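Local coordinates for glycoside hydrolase family 31 (Trueperella pyogenes, PDB 5I0F), which degrades cycloalternan, probably as a retaining glycoside hydrolase that works through a covalent glycosyl-enzyme intermediate, at residues L277-M290 and I548-W560. Numbering follows the deposited sequence.
Sequences LNGFLDVAGRPAEM and ITAGACGILYWGW
The phenol oxygen of Tyr557 is gripped from two directions: its OH donates to Ala288 O at 2.7 Å, lying in the carbonyl plane with a C=O...O angle of 158°, and it accepts from a water, 2.9 Å from Tyr557 OH, that itself takes the N-H of Met290. A tyrosine suits this place because its hydroxyl ties down an extended loop while its ring stays among apolar groups. Met290 supplies one of these. Met290 lays CG over one face of the Tyr557 ring, 3.7 Å from its centroid, a CH-pi contact, and the bend at chi2 (-71°) sets SD farther above the same face as a Met-aromatic partner. Leu556 CD2 lies over the opposite face, toward the rim, and also packs at 3.8 Å against Pro287 CB, the two side chains crossing at about a right angle. Leu644 of helix 617-646 touches both Pro287 and Leu556.

Residues 548-560 join helix 537-551 to strand 558-561, the seventh strand of the family 31 TIM barrel, whereas helix 273-284 and the extended residues after it precede the first strand, 297-300; the contact joins this approach to the barrel with a late alpha-to-beta link. Helix 537-551 ends in a Schellman motif, with Gly554 at positive phi. Glycine, having no side chain, adopts this conformation readily and lets Leu281 CD2 rest 3.9 Å from Gly554 CA. Beside it, Leu277, whose CG is anti to the backbone N (chi1 179°), reaches CD1 to 3.4 Å from Ala552 O. Phe280 turns its ring edge to Cys553 O, while Phe215 stacks on the ring. The two carbonyl oxygens so approached by carbon accept hydrogen bonds elsewhere, Ala552 O from Gln217 and Cys553 O from Gln523.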
loop_
_atom_site.group_PDB
_atom_site.type_symbol
_atom_site.label_atom_id
_atom_site.label_comp_id
_atom_site.label_asym_id
_atom_site.label_seq_id
_atom_site.Cartn_x
_atom_site.Cartn_y
_atom_site.Cartn_z
ATOM N N LEU A 277 17.839 1.353 -12.425
ATOM C CA LEU A 277 17.172 0.628 -11.349
ATOM C C LEU A 277 18.190 0.084 -10.356
ATOM O O LEU A 277 17.981 0.224 -9.142
ATOM C CB LEU A 277 16.231 -0.463 -11.870
ATOM C CG LEU A 277 15.479 -1.310 -10.831
ATOM C CD1 LEU A 277 14.588 -0.464 -9.923
ATOM C CD2 LEU A 277 14.646 -2.356 -11.560
ATOM N N ASN A 278 19.322 -0.440 -10.828
ATOM C CA ASN A 278 20.378 -0.867 -9.903
ATOM C C ASN A 278 20.943 0.239 -9.029
ATOM O O ASN A 278 21.276 0.007 -7.866
ATOM C CB ASN A 278 21.527 -1.558 -10.628
ATOM C CG ASN A 278 21.283 -3.023 -10.784
ATOM O OD1 ASN A 278 21.339 -3.786 -9.814
ATOM N ND2 ASN A 278 21.004 -3.430 -11.991
ATOM N N GLY A 279 21.057 1.434 -9.587
ATOM C CA GLY A 279 21.475 2.586 -8.802
ATOM C C GLY A 279 20.545 2.804 -7.629
ATOM O O GLY A 279 20.988 2.956 -6.478
ATOM N N PHE A 280 19.253 2.816 -7.925
ATOM C CA PHE A 280 18.226 2.965 -6.892
ATOM C C PHE A 280 18.272 1.840 -5.849
ATOM O O PHE A 280 18.288 2.102 -4.631
ATOM C CB PHE A 280 16.853 3.092 -7.542
ATOM C CG PHE A 280 15.723 3.317 -6.549
ATOM C CD1 PHE A 280 15.810 4.307 -5.568
ATOM C CD2 PHE A 280 14.574 2.534 -6.601
ATOM C CE1 PHE A 280 14.776 4.499 -4.651
ATOM C CE2 PHE A 280 13.527 2.737 -5.702
ATOM C CZ PHE A 280 13.633 3.723 -4.723
ATOM N N LEU A 281 18.395 0.605 -6.311
ATOM C CA LEU A 281 18.506 -0.539 -5.397
ATOM C C LEU A 281 19.726 -0.486 -4.460
ATOM O O LEU A 281 19.629 -0.906 -3.289
ATOM C CB LEU A 281 18.511 -1.861 -6.180
ATOM C CG LEU A 281 17.221 -2.165 -6.939
ATOM C CD1 LEU A 281 17.324 -3.550 -7.569
ATOM C CD2 LEU A 281 15.994 -2.070 -6.060
ATOM N N ASP A 282 20.854 0.020 -4.959
ATOM C CA ASP A 282 22.016 0.254 -4.123
ATOM C C ASP A 282 21.717 1.188 -2.936
ATOM O O ASP A 282 22.289 1.005 -1.873
ATOM C CB ASP A 282 23.198 0.819 -4.930
ATOM C CG ASP A 282 23.883 -0.228 -5.792
ATOM O OD1 ASP A 282 23.766 -1.443 -5.494
ATOM O OD2 ASP A 282 24.553 0.182 -6.763
ATOM N N VAL A 283 20.827 2.156 -3.127
ATOM C CA VAL A 283 20.434 3.091 -2.079
ATOM C C VAL A 283 19.275 2.545 -1.219
ATOM O O VAL A 283 19.305 2.631 0.023
ATOM C CB VAL A 283 20.079 4.451 -2.722
ATOM C CG1 VAL A 283 19.391 5.391 -1.745
ATOM C CG2 VAL A 283 21.341 5.096 -3.273
ATOM N N ALA A 284 18.274 1.966 -1.874
ATOM C CA ALA A 284 17.047 1.524 -1.207
ATOM C C ALA A 284 17.173 0.211 -0.451
ATOM O O ALA A 284 16.626 0.096 0.623
ATOM C CB ALA A 284 15.905 1.439 -2.197
ATOM N N GLY A 285 17.891 -0.756 -1.012
ATOM C CA GLY A 285 17.968 -2.125 -0.496
ATOM C C GLY A 285 17.506 -3.044 -1.608
ATOM O O GLY A 285 16.776 -2.621 -2.486
ATOM N N ARG A 286 17.974 -4.279 -1.595
ATOM C CA ARG A 286 17.712 -5.237 -2.670
ATOM C C ARG A 286 16.817 -6.376 -2.187
ATOM O O ARG A 286 16.866 -6.707 -1.027
ATOM C CB ARG A 286 19.025 -5.822 -3.173
ATOM C CG ARG A 286 19.808 -4.859 -4.045
ATOM C CD ARG A 286 21.165 -5.406 -4.424
ATOM N NE ARG A 286 21.871 -4.423 -5.242
ATOM C CZ ARG A 286 21.716 -4.243 -6.553
ATOM N NH1 ARG A 286 20.886 -5.006 -7.277
ATOM N NH2 ARG A 286 22.431 -3.300 -7.162
ATOM N N PRO A 287 16.037 -6.998 -3.093
ATOM C CA PRO A 287 15.264 -8.190 -2.684
ATOM C C PRO A 287 16.134 -9.299 -2.087
ATOM O O PRO A 287 17.283 -9.482 -2.500
ATOM C CB PRO A 287 14.577 -8.670 -3.972
ATOM C CG PRO A 287 15.062 -7.799 -5.074
ATOM C CD PRO A 287 15.866 -6.669 -4.517
ATOM N N ALA A 288 15.553 -9.970 -1.095
ATOM C CA ALA A 288 16.151 -11.096 -0.375
ATOM C C ALA A 288 16.007 -12.398 -1.168
ATOM O O ALA A 288 15.094 -12.511 -1.989
ATOM C CB ALA A 288 15.410 -11.236 0.965
ATOM N N GLU A 289 16.863 -13.383 -0.899
ATOM C CA GLU A 289 16.636 -14.756 -1.383
ATOM C C GLU A 289 15.370 -15.346 -0.719
ATOM O O GLU A 289 15.121 -15.113 0.473
ATOM C CB GLU A 289 17.796 -15.682 -1.045
ATOM C CG GLU A 289 19.156 -15.342 -1.678
ATOM C CD GLU A 289 20.242 -15.198 -0.636
ATOM O OE1 GLU A 289 21.297 -15.786 -0.755
ATOM O OE2 GLU A 289 20.026 -14.449 0.331
ATOM N N MET A 290 14.608 -16.124 -1.484
ATOM C CA MET A 290 13.361 -16.732 -0.988
ATOM C C MET A 290 13.338 -18.223 -1.271
ATOM O O MET A 290 13.994 -18.682 -2.188
ATOM C CB MET A 290 12.143 -16.053 -1.626
ATOM C CG MET A 290 11.845 -14.668 -1.084
ATOM S SD MET A 290 11.207 -14.754 0.610
ATOM C CE MET A 290 11.574 -13.137 1.225
ATOM N N ILE A 548 3.659 -4.498 -12.744
ATOM C CA ILE A 548 4.727 -4.018 -13.611
ATOM C C ILE A 548 5.420 -2.798 -13.004
ATOM O O ILE A 548 6.663 -2.742 -12.970
ATOM C CB ILE A 548 4.197 -3.704 -15.027
ATOM C CG1 ILE A 548 3.619 -4.977 -15.642
ATOM C CG2 ILE A 548 5.302 -3.123 -15.914
ATOM C CD1 ILE A 548 2.835 -4.739 -16.912
ATOM N N THR A 549 4.629 -1.842 -12.498
ATOM C CA THR A 549 5.182 -0.641 -11.914
ATOM C C THR A 549 5.902 -0.958 -10.599
ATOM O O THR A 549 6.986 -0.417 -10.360
ATOM C CB THR A 549 4.140 0.472 -11.715
ATOM O OG1 THR A 549 3.035 0.023 -10.933
ATOM C CG2 THR A 549 3.632 0.970 -13.050
ATOM N N ALA A 550 5.337 -1.859 -9.788
ATOM C CA ALA A 550 6.006 -2.257 -8.543
ATOM C C ALA A 550 7.362 -2.915 -8.887
ATOM O O ALA A 550 8.388 -2.597 -8.276
ATOM C CB ALA A 550 5.129 -3.194 -7.733
ATOM N N GLY A 551 7.358 -3.791 -9.891
ATOM C CA GLY A 551 8.593 -4.421 -10.390
ATOM C C GLY A 551 9.661 -3.422 -10.814
ATOM O O GLY A 551 10.859 -3.560 -10.466
ATOM N N ALA A 552 9.212 -2.369 -11.492
ATOM C CA ALA A 552 10.085 -1.308 -11.983
ATOM C C ALA A 552 10.679 -0.410 -10.877
ATOM O O ALA A 552 11.533 0.436 -11.181
ATOM C CB ALA A 552 9.347 -0.467 -13.032
ATOM N N CYS A 553 10.253 -0.593 -9.624
ATOM C CA CYS A 553 10.871 0.058 -8.468
ATOM C C CYS A 553 11.529 -0.931 -7.513
ATOM O O CYS A 553 11.922 -0.565 -6.402
ATOM C CB CYS A 553 9.814 0.899 -7.751
ATOM S SG CYS A 553 9.092 2.108 -8.882
ATOM N N GLY A 554 11.689 -2.171 -7.959
ATOM C CA GLY A 554 12.407 -3.179 -7.209
ATOM C C GLY A 554 11.594 -4.032 -6.264
ATOM O O GLY A 554 12.173 -4.713 -5.432
ATOM N N ILE A 555 10.261 -4.011 -6.384
ATOM C CA ILE A 555 9.391 -4.909 -5.630
ATOM C C ILE A 555 9.265 -6.158 -6.489
ATOM O O ILE A 555 8.461 -6.196 -7.434
ATOM C CB ILE A 555 8.008 -4.288 -5.359
ATOM C CG1 ILE A 555 8.120 -3.014 -4.517
ATOM C CG2 ILE A 555 7.081 -5.290 -4.666
ATOM C CD1 ILE A 555 8.675 -3.209 -3.121
ATOM N N LEU A 556 10.068 -7.165 -6.166
ATOM C CA LEU A 556 10.242 -8.357 -7.002
ATOM C C LEU A 556 9.142 -9.400 -6.810
ATOM O O LEU A 556 8.619 -9.940 -7.789
ATOM C CB LEU A 556 11.609 -8.988 -6.697
ATOM C CG LEU A 556 12.108 -10.200 -7.487
ATOM C CD1 LEU A 556 12.262 -9.816 -8.929
ATOM C CD2 LEU A 556 13.460 -10.686 -6.970
ATOM N N TYR A 557 8.826 -9.710 -5.555
ATOM C CA TYR A 557 7.937 -10.809 -5.209
ATOM C C TYR A 557 6.513 -10.276 -5.002
ATOM O O TYR A 557 6.038 -10.119 -3.867
ATOM C CB TYR A 557 8.453 -11.516 -3.946
ATOM C CG TYR A 557 9.881 -12.012 -3.988
ATOM C CD1 TYR A 557 10.210 -13.152 -4.703
ATOM C CD2 TYR A 557 10.894 -11.369 -3.280
ATOM C CE1 TYR A 557 11.522 -13.629 -4.750
ATOM C CE2 TYR A 557 12.202 -11.827 -3.317
ATOM C CZ TYR A 557 12.502 -12.971 -4.024
ATOM O OH TYR A 557 13.773 -13.469 -4.080
ATOM N N TRP A 558 5.857 -9.978 -6.109
ATOM C CA TRP A 558 4.590 -9.314 -6.128
ATOM C C TRP A 558 3.503 -10.268 -6.582
ATOM O O TRP A 558 3.704 -11.079 -7.486
ATOM C CB TRP A 558 4.661 -8.113 -7.066
ATOM C CG TRP A 558 3.379 -7.376 -7.251
ATOM C CD1 TRP A 558 2.987 -6.255 -6.614
ATOM C CD2 TRP A 558 2.325 -7.716 -8.158
ATOM N NE1 TRP A 558 1.737 -5.867 -7.053
ATOM C CE2 TRP A 558 1.313 -6.752 -8.007
ATOM C CE3 TRP A 558 2.148 -8.741 -9.105
ATOM C CZ2 TRP A 558 0.151 -6.768 -8.769
ATOM C CZ3 TRP A 558 0.983 -8.769 -9.839
ATOM C CH2 TRP A 558 -0.004 -7.789 -9.672
ATOM N N GLY A 559 2.334 -10.128 -5.991
ATOM C CA GLY A 559 1.123 -10.777 -6.490
ATOM C C GLY A 559 -0.117 -9.960 -6.215
ATOM O O GLY A 559 -0.053 -8.773 -5.892
ATOM N N TRP A 560 -1.261 -10.604 -6.361
ATOM C CA TRP A 560 -2.560 -9.935 -6.243
ATOM C C TRP A 560 -3.631 -10.997 -5.974
ATOM O O TRP A 560 -3.388 -12.198 -6.129
ATOM C CB TRP A 560 -2.879 -9.118 -7.519
ATOM C CG TRP A 560 -3.122 -9.968 -8.781
ATOM C CD1 TRP A 560 -2.257 -10.868 -9.340
ATOM C CD2 TRP A 560 -4.305 -9.989 -9.611
ATOM N NE1 TRP A 560 -2.827 -11.452 -10.451
ATOM C CE2 TRP A 560 -4.078 -10.929 -10.643
ATOM C CE3 TRP A 560 -5.523 -9.304 -9.581
ATOM C CZ2 TRP A 560 -5.028 -11.195 -11.635
ATOM C CZ3 TRP A 560 -6.455 -9.552 -10.570
ATOM C CH2 TRP A 560 -6.205 -10.507 -11.579
HETATM O O HOH W 1 15.034 -16.102 -4.306
#